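PDB 5ZWX: DUF724 domain-containing protein 6-like from Raphanus sativus, which binds histone H3 peptides carrying the H3K9me2 mark through a tandem Agenet cassette and probably links this heterochromatin mark to DNA methylation. Local coordinates for residues R9-L14 / V72-L77; V38-S43 / K50-Y55; G96-A101 / E109-E114. All blocks are in the same frame, centred on the assembly; numbering follows the deposited sequence.

Contact 1: residues R9-L14 / V72-L77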
ATOM      1  N   ARG A   9     -14.856  -2.460  18.053  1.00 40.71           N
ATOM      2  CA  ARG A   9     -13.663  -1.894  18.680  1.00 41.28           C
ATOM      3  C   ARG A   9     -12.631  -1.660  17.596  1.00 38.61           C
ATOM      4  O   ARG A   9     -11.957  -2.602  17.178  1.00 38.07           O
ATOM      5  CB  ARG A   9     -13.100  -2.847  19.731  1.00 51.64           C
ATOM      6  CG  ARG A   9     -12.015  -2.261  20.637  1.00 65.82           C
ATOM      7  CD  ARG A   9     -12.364  -2.565  22.101  1.00 83.25           C
ATOM      8  NE  ARG A   9     -11.853  -1.584  23.058  1.00 99.72           N
ATOM      9  CZ  ARG A   9     -10.702  -1.701  23.714  1.00103.88           C
ATOM     10  NH1 ARG A   9      -9.920  -2.746  23.496  1.00105.54           N
ATOM     11  NH2 ARG A   9     -10.325  -0.764  24.576  1.00107.04           N
ATOM     12  N   LEU A  10     -12.506  -0.418  17.152  1.00 38.96           N
ATOM     13  CA  LEU A  10     -11.564  -0.095  16.090  1.00 38.13           C
ATOM     14  C   LEU A  10     -10.136  -0.187  16.563  1.00 39.70           C
ATOM     15  O   LEU A  10      -9.843   0.101  17.721  1.00 39.46           O
ATOM     16  CB  LEU A  10     -11.798   1.318  15.569  1.00 43.16           C
ATOM     17  CG  LEU A  10     -13.047   1.687  14.793  1.00 47.76           C
ATOM     18  CD1 LEU A  10     -12.952   3.169  14.462  1.00 51.49           C
ATOM     19  CD2 LEU A  10     -13.100   0.867  13.526  1.00 41.38           C
ATOM     20  N   PRO A  11      -9.223  -0.542  15.648  1.00 38.85           N
ATOM     21  CA  PRO A  11      -7.800  -0.366  15.942  1.00 39.44           C
ATOM     22  C   PRO A  11      -7.536   1.095  16.307  1.00 43.87           C
ATOM     23  O   PRO A  11      -8.100   1.980  15.664  1.00 42.91           O
ATOM     24  CB  PRO A  11      -7.107  -0.720  14.616  1.00 37.79           C
ATOM     25  CG  PRO A  11      -8.093  -1.519  13.860  1.00 32.26           C
ATOM     26  CD  PRO A  11      -9.464  -1.076  14.292  1.00 34.15           C
ATOM     27  N   PRO A  12      -6.692   1.346  17.312  1.00 42.40           N
ATOM     28  CA  PRO A  12      -6.352   2.715  17.741  1.00 47.42           C
ATOM     29  C   PRO A  12      -5.853   3.673  16.634  1.00 48.20           C
ATOM     30  O   PRO A  12      -6.129   4.877  16.697  1.00 48.26           O
ATOM     31  CB  PRO A  12      -5.249   2.476  18.781  1.00 47.37           C
ATOM     32  CG  PRO A  12      -5.647   1.166  19.412  1.00 48.48           C
ATOM     33  CD  PRO A  12      -6.132   0.330  18.224  1.00 46.51           C
ATOM     34  N   PHE A  13      -5.143   3.174  15.634  1.00 46.71           N
ATOM     35  CA  PHE A  13      -4.624   4.095  14.615  1.00 48.34           C
ATOM     36  C   PHE A  13      -5.735   4.651  13.728  1.00 46.78           C
ATOM     37  O   PHE A  13      -5.543   5.647  13.036  1.00 47.50           O
ATOM     38  CB  PHE A  13      -3.563   3.418  13.739  1.00 44.74           C
ATOM     39  CG  PHE A  13      -4.128   2.475  12.709  1.00 40.41           C
ATOM     40  CD1 PHE A  13      -4.325   1.133  13.014  1.00 40.10           C
ATOM     41  CD2 PHE A  13      -4.440   2.923  11.427  1.00 39.38           C
ATOM     42  CE1 PHE A  13      -4.834   0.249  12.060  1.00 38.77           C
ATOM     43  CE2 PHE A  13      -4.947   2.051  10.471  1.00 36.32           C
ATOM     44  CZ  PHE A  13      -5.156   0.715  10.796  1.00 37.20           C
ATOM     45  N   LEU A  14      -6.898   4.007  13.742  1.00 39.23           N
ATOM     46  CA  LEU A  14      -7.948   4.375  12.814  1.00 34.17           C
ATOM     47  C   LEU A  14      -8.798   5.499  13.375  1.00 41.03           C
ATOM     48  O   LEU A  14      -9.668   5.268  14.220  1.00 43.91           O
ATOM     49  CB  LEU A  14      -8.811   3.152  12.487  1.00 35.99           C
ATOM     50  CG  LEU A  14      -9.235   2.792  11.065  1.00 41.84           C
ATOM     51  CD1 LEU A  14      -8.160   3.126  10.016  1.00 41.33           C
ATOM     52  CD2 LEU A  14      -9.642   1.299  10.990  1.00 38.09           C
ATOM     53  N   VAL A  72     -14.736   1.476   2.721  1.00 35.59           N
ATOM     54  CA  VAL A  72     -13.995   0.218   2.756  1.00 29.20           C
ATOM     55  C   VAL A  72     -14.166  -0.485   4.100  1.00 35.08           C
ATOM     56  O   VAL A  72     -14.580   0.144   5.069  1.00 35.53           O
ATOM     57  CB  VAL A  72     -12.488   0.441   2.527  1.00 31.43           C
ATOM     58  CG1 VAL A  72     -12.234   1.087   1.142  1.00 31.42           C
ATOM     59  CG2 VAL A  72     -11.915   1.321   3.615  1.00 34.41           C
ATOM     60  N   ASP A  73     -13.820  -1.772   4.144  1.00 31.27           N
ATOM     61  CA  ASP A  73     -13.785  -2.544   5.385  1.00 33.09           C
ATOM     62  C   ASP A  73     -12.585  -2.123   6.225  1.00 28.98           C
ATOM     63  O   ASP A  73     -11.522  -1.792   5.688  1.00 29.90           O
ATOM     64  CB  ASP A  73     -13.687  -4.048   5.098  1.00 36.56           C
ATOM     65  CG  ASP A  73     -14.926  -4.607   4.396  1.00 45.24           C
ATOM     66  OD1 ASP A  73     -16.047  -4.118   4.640  1.00 45.74           O
ATOM     67  OD2 ASP A  73     -14.769  -5.564   3.615  1.00 47.05           O
ATOM     68  N   VAL A  74     -12.749  -2.141   7.549  1.00 31.77           N
ATOM     69  CA  VAL A  74     -11.604  -1.919   8.414  1.00 29.56           C
ATOM     70  C   VAL A  74     -10.389  -2.794   8.027  1.00 31.17           C
ATOM     71  O   VAL A  74      -9.252  -2.315   7.983  1.00 29.14           O
ATOM     72  CB  VAL A  74     -12.009  -2.176   9.883  1.00 30.71           C
ATOM     73  CG1 VAL A  74     -10.774  -2.221  10.773  1.00 32.60           C
ATOM     74  CG2 VAL A  74     -12.963  -1.070  10.327  1.00 35.03           C
ATOM     75  N   GLY A  75     -10.633  -4.064   7.711  1.00 29.71           N
ATOM     76  CA  GLY A  75      -9.558  -4.989   7.391  1.00 27.17           C
ATOM     77  C   GLY A  75      -8.797  -4.657   6.098  1.00 30.27           C
ATOM     78  O   GLY A  75      -7.784  -5.293   5.808  1.00 31.33           O
ATOM     79  N   GLN A  76      -9.263  -3.652   5.358  1.00 25.34           N
ATOM     80  CA  GLN A  76      -8.542  -3.197   4.148  1.00 25.80           C
ATOM     81  C   GLN A  76      -7.462  -2.159   4.481  1.00 32.86           C
ATOM     82  O   GLN A  76      -6.669  -1.790   3.623  1.00 30.06           O
ATOM     83  CB  GLN A  76      -9.510  -2.606   3.139  1.00 27.95           C
ATOM     84  CG  GLN A  76     -10.393  -3.625   2.500  1.00 31.21           C
ATOM     85  CD  GLN A  76     -11.345  -2.999   1.498  1.00 34.24           C
ATOM     86  OE1 GLN A  76     -12.529  -2.887   1.766  1.00 33.45           O
ATOM     87  NE2 GLN A  76     -10.823  -2.561   0.353  1.00 34.11           N
ATOM     88  N   LEU A  77      -7.422  -1.701   5.733  1.00 30.05           N
ATOM     89  CA  LEU A  77      -6.556  -0.575   6.086  1.00 33.53           C
ATOM     90  C   LEU A  77      -5.421  -0.994   7.006  1.00 28.97           C
ATOM     91  O   LEU A  77      -5.597  -1.900   7.822  1.00 30.28           O
ATOM     92  CB  LEU A  77      -7.368   0.528   6.779  1.00 32.85           C
ATOM     93  CG  LEU A  77      -8.546   1.060   5.955  1.00 31.91           C
ATOM     94  CD1 LEU A  77      -9.321   2.160   6.692  1.00 33.09           C
ATOM     95  CD2 LEU A  77      -8.028   1.563   4.594  1.00 29.44           C
TER

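Contact 2: residues V38-S43 / K50-Y55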
ATOM      1  N   VAL A  38      -7.965   8.686   6.358  1.00 35.68           N
ATOM      2  CA  VAL A  38      -9.303   8.373   6.810  1.00 36.63           C
ATOM      3  C   VAL A  38     -10.175   9.622   6.788  1.00 42.31           C
ATOM      4  O   VAL A  38      -9.802  10.668   7.326  1.00 44.76           O
ATOM      5  CB  VAL A  38      -9.279   7.792   8.236  1.00 39.90           C
ATOM      6  CG1 VAL A  38     -10.709   7.563   8.730  1.00 37.44           C
ATOM      7  CG2 VAL A  38      -8.446   6.498   8.265  1.00 36.34           C
ATOM      8  N   VAL A  39     -11.349   9.511   6.183  1.00 42.28           N
ATOM      9  CA  VAL A  39     -12.335  10.592   6.218  1.00 46.51           C
ATOM     10  C   VAL A  39     -13.397  10.377   7.301  1.00 45.86           C
ATOM     11  O   VAL A  39     -13.819  11.327   7.969  1.00 46.67           O
ATOM     12  CB  VAL A  39     -13.026  10.746   4.848  1.00 49.20           C
ATOM     13  CG1 VAL A  39     -14.106  11.816   4.905  1.00 55.11           C
ATOM     14  CG2 VAL A  39     -12.009  11.104   3.814  1.00 48.24           C
ATOM     15  N   ALA A  40     -13.823   9.133   7.491  1.00 42.86           N
ATOM     16  CA  ALA A  40     -14.832   8.852   8.506  1.00 47.29           C
ATOM     17  C   ALA A  40     -14.698   7.431   9.030  1.00 43.82           C
ATOM     18  O   ALA A  40     -14.285   6.523   8.288  1.00 43.89           O
ATOM     19  CB  ALA A  40     -16.232   9.085   7.944  1.00 51.20           C
ATOM     20  N   VAL A  41     -15.047   7.238  10.308  1.00 50.04           N
ATOM     21  CA  VAL A  41     -15.012   5.907  10.903  1.00 45.94           C
ATOM     22  C   VAL A  41     -16.330   5.603  11.608  1.00 45.43           C
ATOM     23  O   VAL A  41     -17.113   6.509  11.865  1.00 50.30           O
ATOM     24  CB  VAL A  41     -13.845   5.746  11.911  1.00 42.08           C
ATOM     25  CG1 VAL A  41     -12.485   6.043  11.242  1.00 39.68           C
ATOM     26  CG2 VAL A  41     -14.088   6.595  13.149  1.00 46.50           C
ATOM     27  N   PRO A  42     -16.605   4.321  11.874  1.00 46.58           N
ATOM     28  CA  PRO A  42     -17.799   4.040  12.681  1.00 51.93           C
ATOM     29  C   PRO A  42     -17.625   4.647  14.058  1.00 56.75           C
ATOM     30  O   PRO A  42     -16.587   4.462  14.695  1.00 61.49           O
ATOM     31  CB  PRO A  42     -17.840   2.510  12.746  1.00 52.54           C
ATOM     32  CG  PRO A  42     -17.099   2.076  11.508  1.00 48.56           C
ATOM     33  CD  PRO A  42     -16.009   3.098  11.316  1.00 45.14           C
ATOM     34  N   SER A  43     -18.616   5.402  14.489  1.00 61.41           N
ATOM     35  CA  SER A  43     -18.606   5.936  15.841  1.00 67.41           C
ATOM     36  C   SER A  43     -19.211   4.892  16.787  1.00 70.44           C
ATOM     37  O   SER A  43     -19.722   3.875  16.333  1.00 71.65           O
ATOM     38  CB  SER A  43     -19.367   7.255  15.873  1.00 76.95           C
ATOM     39  OG  SER A  43     -20.567   7.162  15.122  1.00 81.29           O
ATOM     40  N   LYS A  50     -18.157   0.178   8.450  1.00 41.00           N
ATOM     41  CA  LYS A  50     -17.157   0.555   7.459  1.00 40.75           C
ATOM     42  C   LYS A  50     -16.547   1.944   7.670  1.00 39.83           C
ATOM     43  O   LYS A  50     -17.071   2.758   8.419  1.00 43.05           O
ATOM     44  CB  LYS A  50     -17.782   0.447   6.073  1.00 47.02           C
ATOM     45  CG  LYS A  50     -18.073  -0.997   5.710  1.00 54.98           C
ATOM     46  CD  LYS A  50     -18.921  -1.124   4.470  1.00 65.40           C
ATOM     47  CE  LYS A  50     -19.178  -2.590   4.165  1.00 70.70           C
ATOM     48  NZ  LYS A  50     -19.694  -3.307   5.367  1.00 75.16           N
ATOM     49  N   CYS A  51     -15.422   2.187   7.004  1.00 36.04           N
ATOM     50  CA  CYS A  51     -14.710   3.460   7.062  1.00 39.34           C
ATOM     51  C   CYS A  51     -14.784   4.106   5.700  1.00 44.37           C
ATOM     52  O   CYS A  51     -14.878   3.409   4.720  1.00 44.26           O
ATOM     53  CB  CYS A  51     -13.232   3.254   7.442  1.00 32.89           C
ATOM     54  SG  CYS A  51     -13.049   2.645   9.152  1.00 49.40           S
ATOM     55  N   GLU A  52     -14.736   5.427   5.627  1.00 40.66           N
ATOM     56  CA  GLU A  52     -14.545   6.062   4.336  1.00 41.79           C
ATOM     57  C   GLU A  52     -13.116   6.586   4.277  1.00 36.09           C
ATOM     58  O   GLU A  52     -12.629   7.149   5.256  1.00 37.03           O
ATOM     59  CB  GLU A  52     -15.556   7.179   4.124  1.00 47.93           C
ATOM     60  CG  GLU A  52     -15.472   7.832   2.748  1.00 50.23           C
ATOM     61  CD  GLU A  52     -16.427   8.992   2.625  1.00 58.82           C
ATOM     62  OE1 GLU A  52     -17.012   9.355   3.659  1.00 59.53           O
ATOM     63  OE2 GLU A  52     -16.585   9.544   1.514  1.00 68.28           O
ATOM     64  N   VAL A  53     -12.449   6.393   3.142  1.00 37.49           N
ATOM     65  CA  VAL A  53     -11.078   6.867   2.949  1.00 36.02           C
ATOM     66  C   VAL A  53     -10.984   7.687   1.681  1.00 38.27           C
ATOM     67  O   VAL A  53     -11.819   7.556   0.776  1.00 39.72           O
ATOM     68  CB  VAL A  53     -10.027   5.715   2.861  1.00 33.25           C
ATOM     69  CG1 VAL A  53      -9.992   4.919   4.159  1.00 35.11           C
ATOM     70  CG2 VAL A  53     -10.288   4.792   1.647  1.00 32.45           C
ATOM     71  N   GLU A  54      -9.988   8.568   1.653  1.00 36.95           N
ATOM     72  CA  GLU A  54      -9.654   9.347   0.458  1.00 41.25           C
ATOM     73  C   GLU A  54      -8.271   8.976  -0.015  1.00 39.41           C
ATOM     74  O   GLU A  54      -7.331   9.013   0.772  1.00 38.45           O
ATOM     75  CB  GLU A  54      -9.708  10.841   0.760  1.00 47.01           C
ATOM     76  CG  GLU A  54      -9.303  11.714  -0.412  1.00 49.20           C
ATOM     77  CD  GLU A  54      -9.418  13.187  -0.089  1.00 55.64           C
ATOM     78  OE1 GLU A  54      -8.410  13.769   0.364  1.00 62.31           O
ATOM     79  OE2 GLU A  54     -10.518  13.755  -0.276  1.00 54.93           O
ATOM     80  N   TYR A  55      -8.133   8.621  -1.293  1.00 38.47           N
ATOM     81  CA  TYR A  55      -6.826   8.270  -1.830  1.00 38.03           C
ATOM     82  C   TYR A  55      -5.979   9.506  -2.067  1.00 39.30           C
ATOM     83  O   TYR A  55      -6.494  10.557  -2.428  1.00 43.91           O
ATOM     84  CB  TYR A  55      -6.957   7.490  -3.146  1.00 36.81           C
ATOM     85  CG  TYR A  55      -7.533   6.108  -2.977  1.00 36.79           C
ATOM     86  CD1 TYR A  55      -8.875   5.923  -2.642  1.00 35.10           C
ATOM     87  CD2 TYR A  55      -6.739   4.991  -3.131  1.00 39.50           C
ATOM     88  CE1 TYR A  55      -9.391   4.662  -2.483  1.00 33.32           C
ATOM     89  CE2 TYR A  55      -7.253   3.719  -2.979  1.00 42.08           C
ATOM     90  CZ  TYR A  55      -8.577   3.560  -2.666  1.00 39.15           C
ATOM     91  OH  TYR A  55      -9.072   2.289  -2.521  1.00 45.09           O
TER

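Contact 3: residues G96-A101 / E109-E114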
ATOM      1  N   GLY A  96      15.520 -12.917  -3.667  1.00 31.48           N
ATOM      2  CA  GLY A  96      14.735 -13.544  -2.621  1.00 35.64           C
ATOM      3  C   GLY A  96      14.041 -12.566  -1.693  1.00 37.65           C
ATOM      4  O   GLY A  96      13.136 -12.957  -0.951  1.00 46.09           O
ATOM      5  N   ASP A  97      14.445 -11.297  -1.704  1.00 37.22           N
ATOM      6  CA  ASP A  97      13.837 -10.344  -0.771  1.00 36.87           C
ATOM      7  C   ASP A  97      12.390 -10.059  -1.170  1.00 36.10           C
ATOM      8  O   ASP A  97      12.083  -9.936  -2.351  1.00 30.03           O
ATOM      9  CB  ASP A  97      14.620  -9.021  -0.712  1.00 37.99           C
ATOM     10  CG  ASP A  97      15.866  -9.084   0.190  1.00 42.95           C
ATOM     11  OD1 ASP A  97      16.058 -10.067   0.948  1.00 43.40           O
ATOM     12  OD2 ASP A  97      16.656  -8.112   0.151  1.00 44.26           O
ATOM     13  N   ASP A  98      11.501  -9.949  -0.187  1.00 30.34           N
ATOM     14  CA  ASP A  98      10.134  -9.499  -0.436  1.00 34.58           C
ATOM     15  C   ASP A  98      10.115  -7.986  -0.395  1.00 29.79           C
ATOM     16  O   ASP A  98      10.537  -7.392   0.594  1.00 30.20           O
ATOM     17  CB  ASP A  98       9.160 -10.066   0.602  1.00 44.22           C
ATOM     18  CG  ASP A  98       8.807 -11.511   0.322  1.00 58.07           C
ATOM     19  OD1 ASP A  98       9.077 -11.980  -0.810  1.00 62.60           O
ATOM     20  OD2 ASP A  98       8.274 -12.179   1.226  1.00 64.27           O
ATOM     21  N   VAL A  99       9.675  -7.372  -1.488  1.00 26.61           N
ATOM     22  CA  VAL A  99       9.699  -5.920  -1.607  1.00 23.88           C
ATOM     23  C   VAL A  99       8.345  -5.419  -2.080  1.00 26.00           C
ATOM     24  O   VAL A  99       7.529  -6.200  -2.567  1.00 29.30           O
ATOM     25  CB  VAL A  99      10.793  -5.432  -2.598  1.00 25.46           C
ATOM     26  CG1 VAL A  99      12.205  -5.758  -2.034  1.00 28.98           C
ATOM     27  CG2 VAL A  99      10.587  -6.054  -3.994  1.00 25.36           C
ATOM     28  N   ASP A 100       8.086  -4.130  -1.907  1.00 29.43           N
ATOM     29  CA  ASP A 100       7.026  -3.481  -2.680  1.00 26.89           C
ATOM     30  C   ASP A 100       7.709  -2.539  -3.656  1.00 24.17           C
ATOM     31  O   ASP A 100       8.672  -1.866  -3.297  1.00 26.87           O
ATOM     32  CB  ASP A 100       6.051  -2.678  -1.822  1.00 28.13           C
ATOM     33  CG  ASP A 100       5.491  -3.464  -0.661  1.00 31.19           C
ATOM     34  OD1 ASP A 100       5.335  -4.703  -0.770  1.00 27.78           O
ATOM     35  OD2 ASP A 100       5.215  -2.815   0.380  1.00 28.34           O
ATOM     36  N   ALA A 101       7.191  -2.488  -4.886  1.00 24.48           N
ATOM     37  CA  ALA A 101       7.679  -1.584  -5.919  1.00 23.76           C
ATOM     38  C   ALA A 101       6.671  -0.463  -6.174  1.00 23.41           C
ATOM     39  O   ALA A 101       5.460  -0.713  -6.261  1.00 24.87           O
ATOM     40  CB  ALA A 101       7.941  -2.357  -7.218  1.00 23.75           C
ATOM     41  N   GLU A 109       3.431  -5.514  -4.050  1.00 22.78           N
ATOM     42  CA  GLU A 109       4.318  -6.531  -3.482  1.00 28.78           C
ATOM     43  C   GLU A 109       4.867  -7.483  -4.553  1.00 26.70           C
ATOM     44  O   GLU A 109       4.103  -8.046  -5.331  1.00 22.65           O
ATOM     45  CB  GLU A 109       3.578  -7.357  -2.435  1.00 33.54           C
ATOM     46  CG  GLU A 109       4.383  -8.510  -1.918  1.00 49.68           C
ATOM     47  CD  GLU A 109       3.752  -9.136  -0.682  1.00 67.69           C
ATOM     48  OE1 GLU A 109       2.538  -8.910  -0.459  1.00 66.87           O
ATOM     49  OE2 GLU A 109       4.479  -9.835   0.059  1.00 73.66           O
ATOM     50  N   GLY A 110       6.170  -7.728  -4.524  1.00 29.02           N
ATOM     51  CA  GLY A 110       6.799  -8.734  -5.364  1.00 30.04           C
ATOM     52  C   GLY A 110       8.062  -9.292  -4.727  1.00 31.15           C
ATOM     53  O   GLY A 110       8.374  -8.989  -3.565  1.00 30.00           O
ATOM     54  N   THR A 111       8.789 -10.110  -5.489  1.00 28.08           N
ATOM     55  CA  THR A 111      10.007 -10.771  -5.008  1.00 27.89           C
ATOM     56  C   THR A 111      11.176 -10.475  -5.925  1.00 28.16           C
ATOM     57  O   THR A 111      11.044 -10.624  -7.138  1.00 26.41           O
ATOM     58  CB  THR A 111       9.829 -12.306  -4.949  1.00 33.29           C
ATOM     59  OG1 THR A 111       8.802 -12.636  -4.005  1.00 36.13           O
ATOM     60  CG2 THR A 111      11.129 -12.969  -4.533  1.00 33.49           C
ATOM     61  N   VAL A 112      12.318 -10.100  -5.372  1.00 27.94           N
ATOM     62  CA  VAL A 112      13.501  -9.812  -6.200  1.00 24.91           C
ATOM     63  C   VAL A 112      14.049 -11.118  -6.743  1.00 29.11           C
ATOM     64  O   VAL A 112      14.322 -12.038  -5.989  1.00 31.65           O
ATOM     65  CB  VAL A 112      14.580  -9.057  -5.389  1.00 29.86           C
ATOM     66  CG1 VAL A 112      15.895  -8.793  -6.231  1.00 26.61           C
ATOM     67  CG2 VAL A 112      14.006  -7.763  -4.839  1.00 29.18           C
ATOM     68  N   THR A 113      14.190 -11.217  -8.073  1.00 27.39           N
ATOM     69  CA  THR A 113      14.693 -12.443  -8.672  1.00 31.33           C
ATOM     70  C   THR A 113      16.078 -12.268  -9.242  1.00 35.16           C
ATOM     71  O   THR A 113      16.777 -13.251  -9.512  1.00 37.88           O
ATOM     72  CB  THR A 113      13.782 -12.923  -9.823  1.00 37.23           C
ATOM     73  OG1 THR A 113      13.741 -11.889 -10.802  1.00 34.12           O
ATOM     74  CG2 THR A 113      12.383 -13.155  -9.307  1.00 38.28           C
ATOM     75  N   GLU A 114      16.465 -11.018  -9.466  1.00 31.32           N
ATOM     76  CA  GLU A 114      17.807 -10.752  -9.986  1.00 34.27           C
ATOM     77  C   GLU A 114      18.283  -9.378  -9.542  1.00 32.77           C
ATOM     78  O   GLU A 114      17.504  -8.433  -9.547  1.00 34.90           O
ATOM     79  CB  GLU A 114      17.807 -10.855 -11.537  1.00 34.28           C
ATOM     80  CG  GLU A 114      19.231 -10.753 -12.099  1.00 36.90           C
ATOM     81  CD  GLU A 114      19.268 -10.951 -13.599  1.00 48.63           C
ATOM     82  OE1 GLU A 114      18.196 -11.168 -14.198  1.00 52.93           O
ATOM     83  OE2 GLU A 114      20.374 -10.853 -14.159  1.00 48.15           O
TER

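Contact 1: residues R9-L14 / V72-L77
In the SH3-like Agenet fold, the chain leading into strand 19-22 packs on the single 3-10 turn, 74-76, that joins strands 67-72 and 77-78. The tight part is wholly apolar. Leu14 reaches in with both methyls: the Leu14 and Leu77 side chains cross at about a right angle, CD1 to CD1 3.7 Å, while Leu14 CD2 lies 3.7 Å from CG1 of Val74. Being branched, leucine can serve both neighbours at once, and Val20 and Cys51 help to bury it. Val74 is the residue the others gather on; its CG1, anti to the backbone N (chi1 169°), touches both Leu14 CD2 and the ring of Pro11, whose CD is 3.9 Å away, tip to tip. Leu10 crosses Val74 obliquely, CD2 to CG2 at 3.7 Å. Pro11 also opens a type I turn, closed by Leu14 N on Pro11 O at 3.0 Å, which swings Leu14 inward. The solvent side begins at Arg9 and at Pro12 in the turn's corner, both exposed. The 3-10 turn braces itself: Gln76 folds back so that its OE1 accepts from Asp73 N, and its NE2 bonds Ser23 O. The edge of the Phe13 ring, near its plane, brings CZ 4.0 Å from Leu77 O.

Contact 2: residues V38-S43 / K50-Y55
A classic beta bulge shifts the register of the antiparallel hairpin of strands 32-40 and 51-55, where Val39 and Ala40 both face Glu52. The carbonyl O of Glu52 is gripped twice, by Val39 N at 2.8 Å and by Ala40 N at 3.2 Å, each donor standing above the carbonyl plane. Glu52 N returns a bond to Ala40 O at 2.9 Å, completing a hydrogen-bonded pair in which the small Ala40 brings its CB 4.3 Å from Glu52 CB. Val39 has an unusual backbone for a strand (psi -38°), and the extra residue turns its side chain toward the partner strand. There it lies alongside the extended Glu52, CG1 4.0 Å from OE1, and its CG2 meets Glu54 CB. The carboxylate of Glu54 is held by salt bridges to Arg69 and Lys37. Val38 and Val53, a non-hydrogen-bonded pair, point to the face opposite Ala40 and Glu52 and pack against Val20 and Ile22, respectively, within the Agenet domain's SH3-like barrel; farther along, Tyr55 packs on a basic side chain of the bound peptide. Beyond the bulge, Cys51 SG (chi1 -67°) lies 3.7 Å from Pro42 CD. Pro42, which has no N-H to offer, rests its CD 3.1 Å from Lys50 O.

Contact 3: residues G96-A101 / E109-E114
Val112 leaves its strand toward the neighbouring segment 96-101, and its branches are set by a chi1 of 177°. Its CB lies 4.0 Å from Asp97 O; beyond it, CG2, anti to the carbonyl carbon, sits 3.8 Å from that same oxygen and 3.9 Å from CG1 of Val99. The two valines cross at about a right angle, compact branched groups suited to the buried face, where Met121 and Val123 of strand 120-125 add to the packing. Val112's backbone is held twice by the same segment: its N donates to Asp97 O, and its O accepts from Gly96 N at 2.8 Å. Gly96 has a positive phi of 89°, where a CB would be crowded by the carbonyl before it, so glycine suits the place. Val99 and Gly110 exchange two nearly straight bonds, both with the donor in the carbonyl plane. On the other face Asp98 and Thr111 lie side by side, with at most a weak bond, 3.3 Å from OD1 to OG1. Asp100, buried, brings OD1 3.4 Å from Glu109 CA; its carboxylate is satisfied by His142 and a salt bridge to Arg140, which probably favour its charged form. Such reciprocal backbone pairing, with one apolar and one polar face, typifies a twisted antiparallel beta hairpin, here of strands 98-103 and 106-116.

Overall arrangement
Contacts 1 and 2 lie on the same side of the chain's centre, about 9 Å between centres, and touch: Val72 N lies 2.8 Å from Cys51 O, a probable hydrogen bond, and Leu10 packs on Val41. Residues 38-55 fall between the two segments of contact 1, so contact 2 sits inside the sequence span of contact 1, and the two pack side by side. Contact 3 follows later in sequence on the opposite side, its centre about 27 Å from that of contact 1 and about 31 Å from that of contact 2. Strands 32-40 and 106-116 pair antiparallel, so one continuous sheet joins the two halves, consistent with two Agenet-type modules forming a single histone-reading cassette.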